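Local coordinates for protein CutA1 (Shewanella, PDB 3AHP) that belongs to the CutA1 divalent-ion tolerance family and probably takes part in the response of the bacterium to divalent metal ions, copper among them, at residues 5-11 with 59-65; 39-43 with 54-58. One frame throughout, in Å; residues are numbered along the deposited sequence.

Contact 1: residues 5-11 with 59-65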
ATOM      1  N   GLU B   5       6.982  15.992   3.333  1.00 46.87           N
ATOM      2  CA  GLU B   5       8.271  15.785   4.018  1.00 45.26           C
ATOM      3  C   GLU B   5       8.755  14.385   3.719  1.00 42.54           C
ATOM      4  O   GLU B   5       9.959  14.130   3.621  1.00 42.72           O
ATOM      5  CB  GLU B   5       8.127  15.875   5.548  1.00 47.15           C
ATOM      6  CG  GLU B   5       7.650  17.195   6.118  1.00 53.61           C
ATOM      7  CD  GLU B   5       8.574  18.330   5.759  1.00 62.01           C
ATOM      8  OE1 GLU B   5       9.031  18.367   4.596  1.00 63.63           O
ATOM      9  OE2 GLU B   5       8.822  19.195   6.624  1.00 64.38           O
ATOM     10  N   GLN B   6       7.804  13.457   3.714  1.00 38.64           N
ATOM     11  CA  GLN B   6       8.119  12.051   3.749  1.00 34.77           C
ATOM     12  C   GLN B   6       7.353  11.272   2.703  1.00 32.60           C
ATOM     13  O   GLN B   6       6.245  11.671   2.317  1.00 32.15           O
ATOM     14  CB  GLN B   6       7.849  11.494   5.132  1.00 35.23           C
ATOM     15  CG  GLN B   6       8.760  12.079   6.186  1.00 35.32           C
ATOM     16  CD  GLN B   6       8.065  12.271   7.499  1.00 33.97           C
ATOM     17  OE1 GLN B   6       6.904  12.673   7.547  1.00 34.24           O
ATOM     18  NE2 GLN B   6       8.754  11.944   8.579  1.00 35.33           N
ATOM     19  N   LEU B   7       7.967  10.188   2.218  1.00 28.66           N
ATOM     20  CA  LEU B   7       7.340   9.331   1.225  1.00 24.84           C
ATOM     21  C   LEU B   7       7.108   7.921   1.719  1.00 23.09           C
ATOM     22  O   LEU B   7       7.850   7.407   2.538  1.00 21.72           O
ATOM     23  CB  LEU B   7       8.163   9.276  -0.053  1.00 25.12           C
ATOM     24  CG  LEU B   7       8.562  10.594  -0.706  1.00 24.22           C
ATOM     25  CD1 LEU B   7       9.773  10.375  -1.597  1.00 14.35           C
ATOM     26  CD2 LEU B   7       7.390  11.213  -1.470  1.00 22.42           C
ATOM     27  N   LEU B   8       6.083   7.289   1.162  1.00 23.23           N
ATOM     28  CA  LEU B   8       5.989   5.840   1.105  1.00 21.98           C
ATOM     29  C   LEU B   8       6.310   5.344  -0.301  1.00 20.28           C
ATOM     30  O   LEU B   8       5.657   5.716  -1.262  1.00 19.95           O
ATOM     31  CB  LEU B   8       4.582   5.411   1.515  1.00 23.42           C
ATOM     32  CG  LEU B   8       4.283   3.929   1.709  1.00 22.80           C
ATOM     33  CD1 LEU B   8       5.221   3.348   2.722  1.00 21.67           C
ATOM     34  CD2 LEU B   8       2.813   3.724   2.100  1.00 22.44           C
ATOM     35  N   ILE B   9       7.345   4.519  -0.407  1.00 20.64           N
ATOM     36  CA  ILE B   9       7.789   3.964  -1.687  1.00 19.68           C
ATOM     37  C   ILE B   9       7.402   2.501  -1.805  1.00 19.22           C
ATOM     38  O   ILE B   9       7.596   1.721  -0.866  1.00 17.14           O
ATOM     39  CB  ILE B   9       9.311   4.076  -1.847  1.00 19.31           C
ATOM     40  CG1 ILE B   9       9.711   5.545  -1.943  1.00 21.15           C
ATOM     41  CG2 ILE B   9       9.783   3.292  -3.085  1.00 19.14           C
ATOM     42  CD1 ILE B   9      11.210   5.765  -2.098  1.00 25.70           C
ATOM     43  N   PHE B  10       6.835   2.137  -2.952  1.00 19.16           N
ATOM     44  CA  PHE B  10       6.532   0.733  -3.234  1.00 19.65           C
ATOM     45  C   PHE B  10       7.484   0.242  -4.289  1.00 19.83           C
ATOM     46  O   PHE B  10       7.728   0.924  -5.284  1.00 20.81           O
ATOM     47  CB  PHE B  10       5.096   0.546  -3.741  1.00 19.30           C
ATOM     48  CG  PHE B  10       4.051   0.899  -2.745  1.00 17.85           C
ATOM     49  CD1 PHE B  10       3.605   2.211  -2.622  1.00 20.57           C
ATOM     50  CD2 PHE B  10       3.511  -0.070  -1.920  1.00 15.69           C
ATOM     51  CE1 PHE B  10       2.635   2.549  -1.662  1.00 19.87           C
ATOM     52  CE2 PHE B  10       2.543   0.251  -0.984  1.00 14.07           C
ATOM     53  CZ  PHE B  10       2.113   1.568  -0.844  1.00 13.91           C
ATOM     54  N   THR B  11       7.960  -0.978  -4.113  1.00 20.67           N
ATOM     55  CA  THR B  11       8.821  -1.596  -5.106  1.00 22.30           C
ATOM     56  C   THR B  11       8.795  -3.102  -4.922  1.00 21.65           C
ATOM     57  O   THR B  11       8.072  -3.611  -4.104  1.00 23.58           O
ATOM     58  CB  THR B  11      10.267  -1.049  -5.038  1.00 21.69           C
ATOM     59  OG1 THR B  11      11.018  -1.562  -6.138  1.00 26.34           O
ATOM     60  CG2 THR B  11      10.943  -1.450  -3.755  1.00 20.01           C
ATOM     61  N   MET B  59       8.105  -4.651  -1.515  1.00 23.71           N
ATOM     62  CA  MET B  59       8.779  -3.835  -0.496  1.00 25.84           C
ATOM     63  C   MET B  59       8.072  -2.497  -0.254  1.00 24.67           C
ATOM     64  O   MET B  59       7.718  -1.809  -1.205  1.00 24.79           O
ATOM     65  CB  MET B  59      10.232  -3.569  -0.889  1.00 26.61           C
ATOM     66  CG  MET B  59      11.139  -4.768  -0.808  1.00 30.72           C
ATOM     67  SD  MET B  59      12.862  -4.329  -1.108  1.00 41.27           S
ATOM     68  CE  MET B  59      13.454  -4.162   0.551  1.00 37.75           C
ATOM     69  N   GLN B  60       7.904  -2.122   1.012  1.00 23.15           N
ATOM     70  CA  GLN B  60       7.566  -0.747   1.360  1.00 24.43           C
ATOM     71  C   GLN B  60       8.751  -0.027   2.000  1.00 23.00           C
ATOM     72  O   GLN B  60       9.317  -0.512   2.967  1.00 23.14           O
ATOM     73  CB  GLN B  60       6.390  -0.697   2.328  1.00 25.13           C
ATOM     74  CG  GLN B  60       5.057  -1.230   1.816  1.00 27.11           C
ATOM     75  CD  GLN B  60       3.967  -1.112   2.888  1.00 34.74           C
ATOM     76  OE1 GLN B  60       2.833  -1.562   2.689  1.00 30.92           O
ATOM     77  NE2 GLN B  60       4.325  -0.516   4.050  1.00 31.19           N
ATOM     78  N   ILE B  61       9.102   1.141   1.473  1.00 22.31           N
ATOM     79  CA  ILE B  61      10.179   1.959   2.048  1.00 21.60           C
ATOM     80  C   ILE B  61       9.624   3.236   2.673  1.00 21.38           C
ATOM     81  O   ILE B  61       8.896   3.987   2.026  1.00 20.33           O
ATOM     82  CB  ILE B  61      11.244   2.372   0.997  1.00 21.26           C
ATOM     83  CG1 ILE B  61      11.906   1.139   0.363  1.00 22.25           C
ATOM     84  CG2 ILE B  61      12.280   3.272   1.636  1.00 16.99           C
ATOM     85  CD1 ILE B  61      12.389   1.358  -1.074  1.00 16.70           C
ATOM     86  N   LYS B  62       9.975   3.497   3.925  1.00 21.27           N
ATOM     87  CA  LYS B  62       9.548   4.738   4.526  1.00 22.90           C
ATOM     88  C   LYS B  62      10.730   5.645   4.753  1.00 23.14           C
ATOM     89  O   LYS B  62      11.742   5.232   5.328  1.00 23.67           O
ATOM     90  CB  LYS B  62       8.754   4.491   5.808  1.00 23.89           C
ATOM     91  CG  LYS B  62       7.452   3.737   5.564  1.00 25.69           C
ATOM     92  CD  LYS B  62       7.220   2.687   6.627  1.00 35.62           C
ATOM     93  CE  LYS B  62       7.624   1.301   6.165  1.00 38.19           C
ATOM     94  NZ  LYS B  62       6.406   0.458   5.928  1.00 47.40           N
ATOM     95  N   CYS B  63      10.617   6.873   4.253  1.00 22.85           N
ATOM     96  CA  CYS B  63      11.764   7.743   4.127  1.00 23.20           C
ATOM     97  C   CYS B  63      11.405   9.217   4.046  1.00 23.80           C
ATOM     98  O   CYS B  63      10.256   9.583   3.819  1.00 22.21           O
ATOM     99  CB  CYS B  63      12.558   7.354   2.886  1.00 24.95           C
ATOM    100  SG  CYS B  63      11.793   7.854   1.352  1.00 27.67           S
ATOM    101  N   MET B  64      12.428  10.056   4.181  1.00 26.18           N
ATOM    102  CA  MET B  64      12.342  11.482   3.867  1.00 27.11           C
ATOM    103  C   MET B  64      12.450  11.765   2.371  1.00 27.23           C
ATOM    104  O   MET B  64      13.326  11.260   1.682  1.00 26.37           O
ATOM    105  CB  MET B  64      13.453  12.223   4.594  1.00 28.26           C
ATOM    106  CG  MET B  64      13.468  11.972   6.088  1.00 30.90           C
ATOM    107  SD  MET B  64      12.101  12.768   6.952  1.00 40.34           S
ATOM    108  CE  MET B  64      12.261  14.464   6.378  1.00 31.85           C
ATOM    109  N   THR B  65      11.560  12.600   1.874  1.00 28.04           N
ATOM    110  CA  THR B  65      11.566  12.938   0.468  1.00 28.74           C
ATOM    111  C   THR B  65      12.955  13.393   0.086  1.00 29.08           C
ATOM    112  O   THR B  65      13.387  13.311  -1.057  1.00 29.47           O
ATOM    113  CB  THR B  65      10.580  14.063   0.240  1.00 29.57           C
ATOM    114  OG1 THR B  65       9.272  13.579   0.550  1.00 27.92           O
ATOM    115  CG2 THR B  65      10.649  14.592  -1.190  1.00 27.97           C
TER

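Contact 2: residues 39-43 with 54-58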
ATOM      1  N   GLN B  39       5.498 -11.154   2.011  1.00 22.33           N
ATOM      2  CA  GLN B  39       5.536 -12.465   1.394  1.00 22.49           C
ATOM      3  C   GLN B  39       5.132 -12.420  -0.059  1.00 21.63           C
ATOM      4  O   GLN B  39       4.547 -11.446  -0.501  1.00 21.88           O
ATOM      5  CB  GLN B  39       4.618 -13.395   2.156  1.00 23.75           C
ATOM      6  CG  GLN B  39       5.256 -13.884   3.442  1.00 26.31           C
ATOM      7  CD  GLN B  39       4.296 -14.692   4.218  1.00 30.20           C
ATOM      8  OE1 GLN B  39       3.727 -14.215   5.211  1.00 30.42           O
ATOM      9  NE2 GLN B  39       3.950 -15.849   3.674  1.00 30.75           N
ATOM     10  N   ALA B  40       5.502 -13.400  -0.839  1.00 22.15           N
ATOM     11  CA  ALA B  40       5.406 -13.288  -2.263  1.00 21.72           C
ATOM     12  C   ALA B  40       4.105 -12.726  -2.764  1.00 23.41           C
ATOM     13  O   ALA B  40       3.087 -12.922  -2.176  1.00 23.94           O
ATOM     14  CB  ALA B  40       5.673 -14.556  -2.883  1.00 19.26           C
ATOM     15  N   VAL B  41       4.173 -12.004  -3.874  1.00 20.00           N
ATOM     16  CA  VAL B  41       3.027 -11.564  -4.613  1.00 20.00           C
ATOM     17  C   VAL B  41       3.132 -12.001  -6.062  1.00 20.00           C
ATOM     18  O   VAL B  41       4.159 -12.340  -6.510  1.00 23.04           O
ATOM     19  CB  VAL B  41       2.851 -10.060  -4.560  1.00 20.00           C
ATOM     20  CG1 VAL B  41       2.592  -9.583  -3.225  1.00 20.00           C
ATOM     21  CG2 VAL B  41       3.962  -9.376  -5.175  1.00 20.00           C
ATOM     22  N   GLU B  42       2.039 -11.995  -6.784  1.00 23.86           N
ATOM     23  CA  GLU B  42       2.047 -12.327  -8.179  1.00 26.68           C
ATOM     24  C   GLU B  42       1.887 -11.113  -9.019  1.00 26.21           C
ATOM     25  O   GLU B  42       0.943 -10.419  -8.915  1.00 27.37           O
ATOM     26  CB  GLU B  42       0.980 -13.350  -8.515  1.00 27.21           C
ATOM     27  CG  GLU B  42       1.376 -14.290  -9.637  1.00 38.07           C
ATOM     28  CD  GLU B  42       0.236 -15.125 -10.149  1.00 48.05           C
ATOM     29  OE1 GLU B  42      -0.859 -14.968  -9.609  1.00 47.04           O
ATOM     30  OE2 GLU B  42       0.446 -15.926 -11.071  1.00 42.94           O
ATOM     31  N   SER B  43       2.874 -10.850  -9.835  1.00 25.95           N
ATOM     32  CA  SER B  43       2.832  -9.686 -10.707  1.00 26.23           C
ATOM     33  C   SER B  43       2.414 -10.079 -12.125  1.00 27.09           C
ATOM     34  O   SER B  43       3.031 -10.934 -12.751  1.00 28.24           O
ATOM     35  CB  SER B  43       4.187  -8.980 -10.746  1.00 26.57           C
ATOM     36  OG  SER B  43       4.450  -8.338  -9.509  1.00 25.32           O
ATOM     37  N   SER B  54       5.231 -13.187 -12.940  1.00 37.90           N
ATOM     38  CA  SER B  54       6.291 -13.580 -12.037  1.00 36.99           C
ATOM     39  C   SER B  54       5.937 -13.441 -10.559  1.00 37.22           C
ATOM     40  O   SER B  54       5.079 -12.635 -10.187  1.00 36.78           O
ATOM     41  CB  SER B  54       7.625 -12.909 -12.384  1.00 37.65           C
ATOM     42  OG  SER B  54       7.480 -11.540 -12.689  1.00 35.73           O
ATOM     43  N   HIS B  55       6.526 -14.318  -9.744  1.00 36.56           N
ATOM     44  CA  HIS B  55       6.422 -14.255  -8.300  1.00 36.13           C
ATOM     45  C   HIS B  55       7.542 -13.385  -7.724  1.00 34.34           C
ATOM     46  O   HIS B  55       8.707 -13.541  -8.066  1.00 34.79           O
ATOM     47  CB  HIS B  55       6.442 -15.663  -7.703  1.00 37.57           C
ATOM     48  CG  HIS B  55       5.084 -16.293  -7.598  1.00 47.01           C
ATOM     49  ND1 HIS B  55       4.651 -17.285  -8.457  1.00 51.92           N
ATOM     50  CD2 HIS B  55       4.052 -16.056  -6.748  1.00 49.96           C
ATOM     51  CE1 HIS B  55       3.422 -17.645  -8.125  1.00 53.92           C
ATOM     52  NE2 HIS B  55       3.028 -16.898  -7.108  1.00 53.73           N
ATOM     53  N   GLU B  56       7.188 -12.462  -6.878  1.00 33.07           N
ATOM     54  CA  GLU B  56       8.037 -11.367  -6.600  1.00 31.77           C
ATOM     55  C   GLU B  56       7.895 -11.011  -5.186  1.00 31.34           C
ATOM     56  O   GLU B  56       6.935 -11.294  -4.555  1.00 32.72           O
ATOM     57  CB  GLU B  56       7.682 -10.181  -7.454  1.00 31.46           C
ATOM     58  CG  GLU B  56       8.079 -10.357  -8.838  1.00 27.35           C
ATOM     59  CD  GLU B  56       8.171  -9.111  -9.534  1.00 27.39           C
ATOM     60  OE1 GLU B  56       9.052  -8.953 -10.339  1.00 30.41           O
ATOM     61  OE2 GLU B  56       7.357  -8.280  -9.296  1.00 26.41           O
ATOM     62  N   VAL B  57       8.888 -10.356  -4.677  1.00 20.00           N
ATOM     63  CA  VAL B  57       8.824  -9.951  -3.317  1.00 20.00           C
ATOM     64  C   VAL B  57       8.622  -8.455  -3.126  1.00 20.00           C
ATOM     65  O   VAL B  57       9.412  -7.660  -3.541  1.00 26.86           O
ATOM     66  CB  VAL B  57      10.010 -10.509  -2.590  1.00 20.00           C
ATOM     67  CG1 VAL B  57      10.882  -9.482  -2.118  1.00 20.00           C
ATOM     68  CG2 VAL B  57       9.596 -11.393  -1.483  1.00 20.00           C
ATOM     69  N   PRO B  58       7.540  -8.087  -2.472  1.00 24.28           N
ATOM     70  CA  PRO B  58       7.113  -6.707  -2.381  1.00 23.47           C
ATOM     71  C   PRO B  58       7.824  -5.921  -1.295  1.00 22.93           C
ATOM     72  O   PRO B  58       8.146  -6.474  -0.312  1.00 21.36           O
ATOM     73  CB  PRO B  58       5.649  -6.864  -2.079  1.00 23.82           C
ATOM     74  CG  PRO B  58       5.556  -8.045  -1.407  1.00 23.98           C
ATOM     75  CD  PRO B  58       6.525  -8.966  -1.913  1.00 22.67           C
TER

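Contact 1: residues 5-11 with 59-65
L7 crosses T65 at about a right angle, its CG 3.3 Å from T65 OG1 and its CD1 3.7 Å from T65 CA. The threonine hydroxyl is hydrogen-bonded to P4 O, and the leucine branches pack against the threonine's flank. The backbone of L7 also pairs with C63, with L7 N bonded to C63 O at 2.9 Å. This is one of three hydrogen-bonded pairs that zip the antiparallel strands 6-11 and 59-64 together. Cut back to an alanine here, the side chain would probably lose its hold on the flank of T65 and on I92 of the third subunit. Farther along the same face, I61 spans two neighbours: its CD1 lies 3.8 Å from I9 CG2 and 4.1 Å from T11 CG2. T11 sets its OG1 anti to the backbone N (chi1 -173°), where it bonds to E85 O, and this turn lays CG2 alongside M59 CB at 3.6 Å. Helix 16-28 backs this part of the face, with L26 against I61. On the other face L8 and K62 run side by side, as do F10 and Q60. There F10 packs on its counterpart in the second subunit, and K62, which touches Y98 of helix 96-105, forms a salt bridge through NZ with E85 of that subunit. Alternate residues hydrogen-bond across the pair and the others to strands 86-94 and 34-38, so the sheet takes up the backbone polar groups.

Contact 2: residues 39-43 with 54-58
The H55 imidazole has E42 CG over one face, displaced toward the rim beside NE2. This is a CH-pi contact, with CG 4.2 Å from the ring centroid. The two side chains cross obliquely, yet the E42 carboxylate and the ring are nearly parallel, 8° apart. Their polar ends are not in contact, E42 OE2 standing 4.8 Å from H55 NE2, though the carboxylate might favour a protonated imidazole. V41 O and A40 CB approach the same ring obliquely, the former 3.7 Å from H55 CD2. The second flat group, the carboxylate of E56, lies on the opposite side of the sheet. S43 OG donates to E56 OE2 over 2.9 Å, reaching it from above the carboxylate plane, 40° out of it. The serine can do this because its OG sits beside the backbone N, anti to the carbonyl carbon (chi1 -70°). A weak bond to T12 OG1 falls on the same OE2. Backbone pairing holds the strands in place: V41 N bonds to E56 O at 2.9 Å and S43 N to S54 O, while the return bond from S54 N to S43 O is weak. Near the open end of the hairpin, P58 packs its CG against V41 CG1 at 3.8 Å and turns its CD to Q39 O. Together these contacts join strands 41-47 and 50-64 of a beta hairpin. On the far edge of strand 50-64 the backbone of V57 bonds to C13 of strand 6-13, and its side chain rests on A16 and A19 of helix 16-28; P58 bonds to G38 of strand 34-38. On the other flank of strand 41-47, E42 and S43 pair antiparallel with a strand of the third subunit, carrying the sheet across the interface.

Strand 50-64 is shared by both contacts: its last residues, 59-64, with T65 just after it, pair with 5-11 in contact 1, and the preceding residues, 54-58, pair with 39-43 in contact 2, which is nested within the loop that contact 1 closes. Their centres lie about 19 Å apart. Contact 1 is deep in the chain, with mostly apolar side chains between helices and partner subunits. Contact 2 is only partly buried, and its side chains are more polar, with a carboxylate, a serine hydroxyl and an imidazole among them. Both touch the third subunit, contact 1 by side-chain packing and contact 2 by backbone pairing as well.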